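Local coordinates for exotoxin A (Pseudomonas aeruginosa, PDB 1IKP), which is a secreted bacterial toxin that transfers ADP-ribose from NAD, probably onto elongation factor 2 of the host cell, at residues 42-47 and 199-204; 170-175 and 227-232. The protein carries 2 engineered substitutions. All blocks are in the same frame, centred on the assembly; numbering follows the deposited sequence.

Contact 1 of 2, residues 42-47 and 199-204. Engineered in segment 199-204: Gln-201 (natural residue Pro).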
loop_
_atom_site.group_PDB
_atom_site.type_symbol
_atom_site.label_atom_id
_atom_site.label_comp_id
_atom_site.label_asym_id
_atom_site.label_seq_id
_atom_site.Cartn_x
_atom_site.Cartn_y
_atom_site.Cartn_z
ATOM N N VAL A 42 10.596 -15.329 -9.897
ATOM C CA VAL A 42 11.065 -13.978 -10.185
ATOM C C VAL A 42 12.506 -14.025 -10.693
ATOM O O VAL A 42 13.387 -14.624 -10.055
ATOM C CB VAL A 42 11.044 -13.093 -8.936
ATOM C CG1 VAL A 42 11.628 -11.706 -9.266
ATOM C CG2 VAL A 42 9.622 -12.939 -8.403
ATOM N N LEU A 43 12.736 -13.424 -11.854
ATOM C CA LEU A 43 14.065 -13.297 -12.424
ATOM C C LEU A 43 14.590 -11.961 -11.912
ATOM O O LEU A 43 13.914 -10.937 -12.062
ATOM C CB LEU A 43 14.012 -13.245 -13.953
ATOM C CG LEU A 43 13.703 -14.578 -14.617
ATOM C CD1 LEU A 43 13.277 -14.364 -16.056
ATOM C CD2 LEU A 43 14.962 -15.464 -14.544
ATOM N N HIS A 44 15.764 -11.974 -11.283
ATOM C CA HIS A 44 16.370 -10.752 -10.778
ATOM C C HIS A 44 17.615 -10.456 -11.612
ATOM O O HIS A 44 18.615 -11.202 -11.557
ATOM C CB HIS A 44 16.746 -10.936 -9.301
ATOM C CG HIS A 44 17.420 -9.753 -8.681
ATOM N ND1 HIS A 44 17.849 -9.742 -7.371
ATOM C CD2 HIS A 44 17.696 -8.523 -9.176
ATOM C CE1 HIS A 44 18.357 -8.559 -7.081
ATOM N NE2 HIS A 44 18.272 -7.800 -8.162
ATOM N N TYR A 45 17.519 -9.402 -12.413
ATOM C CA TYR A 45 18.609 -8.934 -13.279
ATOM C C TYR A 45 19.343 -7.814 -12.556
ATOM O O TYR A 45 18.714 -6.906 -12.031
ATOM C CB TYR A 45 18.058 -8.362 -14.590
ATOM C CG TYR A 45 17.432 -9.373 -15.516
ATOM C CD1 TYR A 45 18.159 -9.923 -16.576
ATOM C CD2 TYR A 45 16.108 -9.784 -15.338
ATOM C CE1 TYR A 45 17.592 -10.853 -17.440
ATOM C CE2 TYR A 45 15.529 -10.721 -16.199
ATOM C CZ TYR A 45 16.268 -11.249 -17.243
ATOM O OH TYR A 45 15.715 -12.184 -18.107
ATOM N N SER A 46 20.676 -7.852 -12.522
ATOM C CA SER A 46 21.399 -6.780 -11.848
ATOM C C SER A 46 22.823 -6.626 -12.376
ATOM O O SER A 46 23.339 -7.498 -13.074
ATOM C CB SER A 46 21.445 -7.030 -10.340
ATOM O OG SER A 46 22.261 -8.154 -10.024
ATOM N N MET A 47 23.423 -5.484 -12.066
ATOM C CA MET A 47 24.816 -5.205 -12.445
ATOM C C MET A 47 25.227 -3.961 -11.696
ATOM O O MET A 47 24.395 -3.119 -11.359
ATOM C CB MET A 47 24.961 -4.962 -13.955
ATOM C CG MET A 47 24.211 -3.752 -14.489
ATOM S SD MET A 47 24.313 -3.588 -16.278
ATOM C CE MET A 47 22.999 -4.701 -16.799
ATOM N N LEU A 199 14.132 -11.819 -2.616
ATOM C CA LEU A 199 15.443 -11.653 -3.235
ATOM C C LEU A 199 16.597 -11.981 -2.301
ATOM O O LEU A 199 16.900 -11.230 -1.383
ATOM C CB LEU A 199 15.559 -10.209 -3.749
ATOM C CG LEU A 199 14.335 -9.705 -4.556
ATOM C CD1 LEU A 199 14.520 -8.233 -4.881
ATOM C CD2 LEU A 199 14.169 -10.538 -5.813
ATOM N N ASP A 200 17.244 -13.109 -2.561
ATOM C CA ASP A 200 18.357 -13.546 -1.731
ATOM C C ASP A 200 19.468 -12.508 -1.684
ATOM O O ASP A 200 20.132 -12.340 -0.662
ATOM C CB ASP A 200 18.900 -14.877 -2.252
ATOM C CG ASP A 200 17.884 -15.999 -2.146
ATOM O OD1 ASP A 200 16.782 -15.867 -2.724
ATOM O OD2 ASP A 200 18.185 -17.011 -1.481
ATOM N N GLN A 201 19.662 -11.802 -2.791
ATOM C CA GLN A 201 20.703 -10.790 -2.864
ATOM C C GLN A 201 20.482 -9.659 -1.868
ATOM O O GLN A 201 21.400 -8.889 -1.584
ATOM C CB GLN A 201 20.786 -10.238 -4.291
ATOM C CG GLN A 201 21.305 -11.256 -5.301
ATOM C CD GLN A 201 21.024 -10.861 -6.736
ATOM O OE1 GLN A 201 21.313 -9.738 -7.152
ATOM N NE2 GLN A 201 20.464 -11.790 -7.508
ATOM N N LEU A 202 19.274 -9.577 -1.315
ATOM C CA LEU A 202 18.945 -8.532 -0.356
ATOM C C LEU A 202 18.471 -9.050 1.006
ATOM O O LEU A 202 17.711 -8.373 1.713
ATOM C CB LEU A 202 17.878 -7.609 -0.950
ATOM C CG LEU A 202 18.325 -6.817 -2.179
ATOM C CD1 LEU A 202 17.234 -5.841 -2.574
ATOM C CD2 LEU A 202 19.616 -6.067 -1.869
ATOM N N ASP A 203 18.934 -10.233 1.391
ATOM C CA ASP A 203 18.530 -10.795 2.681
ATOM C C ASP A 203 18.864 -9.855 3.831
ATOM O O ASP A 203 19.961 -9.302 3.883
ATOM C CB ASP A 203 19.206 -12.145 2.924
ATOM C CG ASP A 203 18.687 -13.226 2.007
ATOM O OD1 ASP A 203 17.451 -13.323 1.843
ATOM O OD2 ASP A 203 19.512 -13.987 1.458
ATOM N N GLY A 204 17.907 -9.670 4.738
ATOM C CA GLY A 204 18.115 -8.804 5.888
ATOM C C GLY A 204 17.664 -7.362 5.738
ATOM O O GLY A 204 17.485 -6.649 6.731
HETATM O O HOH W 1 20.886 -10.536 -10.155
HETATM O O HOH W 2 18.115 -11.809 -5.590
#
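The carboxamide of Gln-201, an engineered residue where the natural chain has proline, lies flat over one face of the His-44 imidazole. The ring and amide planes differ by only 2°, and the two side chains arrive from opposite directions. The overlap falls on the ND1–CE1 side of the ring: Gln-201 CD is 3.4 Å from His-44 ND1, and OE1 comes to 3.2 Å from CE1. The approach of Gln-201 NE2 to ND1 has a poor angle for a hydrogen bond, so the direct meeting is one of face packing. His-44 reaches the loop because its CG stands opposite the backbone N (chi1 178°), while Gln-201 runs extended beyond CG.

Two waters supply the polar link. Water 2 sits at the ring edge, in plane, 2.7 Å from His-44 ND1, and accepts a bond from Gln-201 N. Water 1 donates to His-44 O over 2.8 Å, accepts from Gln-201 NE2 and is also hydrogen-bonded to Ser-46 OG. The far ring nitrogen, His-44 NE2, is held by Asn-100 OD1, which together with water 2 limits rotation of the imidazole.

Leu-199 adds the apolar part. Its CD2 meets the ring obliquely, 4.1 Å from His-44 ND1, and lies 4.4 Å from Val-42 CG1. The loop is itself folded into a turn by Leu-202 N bonding to Leu-199 O.

All five touching residues are buried. Strand 40-49 runs between strands 97-106 and 164-176, antiparallel to both; the loop, placed between helices 188-191 and 205-210, packs on the sheet side bearing Val-42, His-44 and Ser-46, with Leu-199 also touching Phe-116 of strand 112-120.

Contact 2 of 2, residues 170-175 and 227-232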
loop_
_atom_site.group_PDB
_atom_site.type_symbol
_atom_site.label_atom_id
_atom_site.label_comp_id
_atom_site.label_asym_id
_atom_site.label_seq_id
_atom_site.Cartn_x
_atom_site.Cartn_y
_atom_site.Cartn_z
ATOM N N ALA A 170 27.692 -8.370 -13.186
ATOM C CA ALA A 170 26.495 -8.409 -14.018
ATOM C C ALA A 170 26.007 -9.851 -13.915
ATOM O O ALA A 170 26.821 -10.779 -13.884
ATOM C CB ALA A 170 26.829 -8.074 -15.462
ATOM N N GLY A 171 24.693 -10.048 -13.875
ATOM C CA GLY A 171 24.176 -11.398 -13.780
ATOM C C GLY A 171 22.666 -11.437 -13.644
ATOM O O GLY A 171 21.994 -10.396 -13.550
ATOM N N VAL A 172 22.139 -12.653 -13.636
ATOM C CA VAL A 172 20.706 -12.867 -13.505
ATOM C C VAL A 172 20.472 -14.135 -12.701
ATOM O O VAL A 172 21.150 -15.160 -12.897
ATOM C CB VAL A 172 20.008 -12.945 -14.902
ATOM C CG1 VAL A 172 20.605 -14.059 -15.763
ATOM C CG2 VAL A 172 18.510 -13.132 -14.710
ATOM N N SER A 173 19.526 -14.055 -11.776
ATOM C CA SER A 173 19.173 -15.174 -10.924
ATOM C C SER A 173 17.686 -15.392 -11.015
ATOM O O SER A 173 16.954 -14.539 -11.515
ATOM C CB SER A 173 19.553 -14.879 -9.471
ATOM O OG SER A 173 18.846 -13.761 -8.947
ATOM N N VAL A 174 17.240 -16.555 -10.572
ATOM C CA VAL A 174 15.822 -16.844 -10.555
ATOM C C VAL A 174 15.486 -17.453 -9.221
ATOM O O VAL A 174 16.266 -18.222 -8.652
ATOM C CB VAL A 174 15.399 -17.829 -11.655
ATOM C CG1 VAL A 174 16.074 -19.190 -11.443
ATOM C CG2 VAL A 174 13.865 -17.983 -11.665
ATOM N N VAL A 175 14.337 -17.068 -8.686
ATOM C CA VAL A 175 13.847 -17.624 -7.441
ATOM C C VAL A 175 12.491 -18.234 -7.761
ATOM O O VAL A 175 11.615 -17.586 -8.344
ATOM C CB VAL A 175 13.735 -16.579 -6.313
ATOM C CG1 VAL A 175 12.844 -15.434 -6.727
ATOM C CG2 VAL A 175 13.178 -17.228 -5.066
ATOM N N VAL A 227 21.505 -18.971 -9.588
ATOM C CA VAL A 227 22.117 -17.993 -10.479
ATOM C C VAL A 227 22.058 -18.639 -11.864
ATOM O O VAL A 227 22.497 -19.784 -12.053
ATOM C CB VAL A 227 23.610 -17.717 -10.134
ATOM C CG1 VAL A 227 24.246 -16.844 -11.222
ATOM C CG2 VAL A 227 23.715 -17.035 -8.782
ATOM N N LEU A 228 21.508 -17.924 -12.836
ATOM C CA LEU A 228 21.408 -18.462 -14.188
ATOM C C LEU A 228 22.573 -18.041 -15.095
ATOM O O LEU A 228 22.996 -18.795 -15.975
ATOM C CB LEU A 228 20.074 -18.040 -14.823
ATOM C CG LEU A 228 18.786 -18.524 -14.140
ATOM C CD1 LEU A 228 17.583 -17.957 -14.876
ATOM C CD2 LEU A 228 18.722 -20.057 -14.136
ATOM N N ALA A 229 23.088 -16.837 -14.892
ATOM C CA ALA A 229 24.197 -16.349 -15.707
ATOM C C ALA A 229 24.939 -15.254 -14.962
ATOM O O ALA A 229 24.392 -14.593 -14.069
ATOM C CB ALA A 229 23.682 -15.817 -17.067
ATOM N N GLY A 230 26.199 -15.059 -15.326
ATOM C CA GLY A 230 26.987 -14.032 -14.680
ATOM C C GLY A 230 27.237 -14.293 -13.206
ATOM O O GLY A 230 27.226 -15.439 -12.747
ATOM N N ASN A 231 27.450 -13.224 -12.451
ATOM C CA ASN A 231 27.714 -13.356 -11.033
ATOM C C ASN A 231 27.172 -12.156 -10.275
ATOM O O ASN A 231 27.877 -11.184 -10.028
ATOM C CB ASN A 231 29.223 -13.504 -10.797
ATOM C CG ASN A 231 29.566 -13.665 -9.331
ATOM O OD1 ASN A 231 28.934 -14.444 -8.617
ATOM N ND2 ASN A 231 30.576 -12.935 -8.878
ATOM N N PRO A 232 25.889 -12.216 -9.899
ATOM C CA PRO A 232 25.252 -11.128 -9.160
ATOM C C PRO A 232 25.955 -10.845 -7.844
ATOM O O PRO A 232 26.513 -11.745 -7.206
ATOM C CB PRO A 232 23.826 -11.637 -8.946
ATOM C CG PRO A 232 23.601 -12.586 -10.090
ATOM C CD PRO A 232 24.929 -13.282 -10.235
#
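Pro-232 lies over one face of the Gly-171–Val-172 peptide, its CG 3.8 Å from Val-172 N, while at the edge of that peptide Val-172 N donates to Ala-229 O with an N-H...O angle of 162°. The next peptide along carries a forked bond. Val-172 O accepts both Leu-228 N, at 2.8 Å, and Ala-229 N, at 3.2 Å, and both donors lie in the carbonyl plane. Two consecutive residues thus face Val-172, the mark of a classic beta bulge, and the antiparallel register slips by one before Ser-173 pairs with Val-227.

Beyond the bulge Gly-171 and Gly-230 meet as a non-hydrogen-bonded pair, their CA atoms 4.0 Å apart, and Asn-231 N closes the run on Ala-170 O at 2.9 Å.

Side chains add apolar packing. Val-172 points CG1 at Ala-229 CB, 3.8 Å away, a branch set between backbone N and carbonyl carbon (chi1 58°). Both residues also touch Trp-8 of helix 7-10. Leu-228 crosses Val-174 at a slant, CD2 lying 3.9 Å from Val-174 CG1.

Every hydrogen bond between the segments runs from main chain to main chain. Pairing here therefore depends on backbone geometry, with small or branched aliphatic groups filling in around it and no ionic side-chain pair joining the two segments.

In the fold
The centres of contact 1 and contact 2 are about 9 Å apart, and all four segments belong to the toxin's binding region, whose family groups with the concanavalin-like folds. Along the chain the order is 42-47, 170-175, 199-204, 227-232, so the contacts interleave. Probable hydrogen bonds from His-44 N to Ser-173 O (2.8 Å) and Val-42 N to Val-175 O (2.9 Å) make strands 40-49 and 164-176 neighbours; numbers rising on one as they fall on the other show the antiparallel course. Strand 224-228 extends that sheet beyond 164-176. Three segments thus build adjoining parts of one sheet, and loop 199-204 lies on its His-44 side, Gln-201 OE1 3.6 Å from Pro-232 CB.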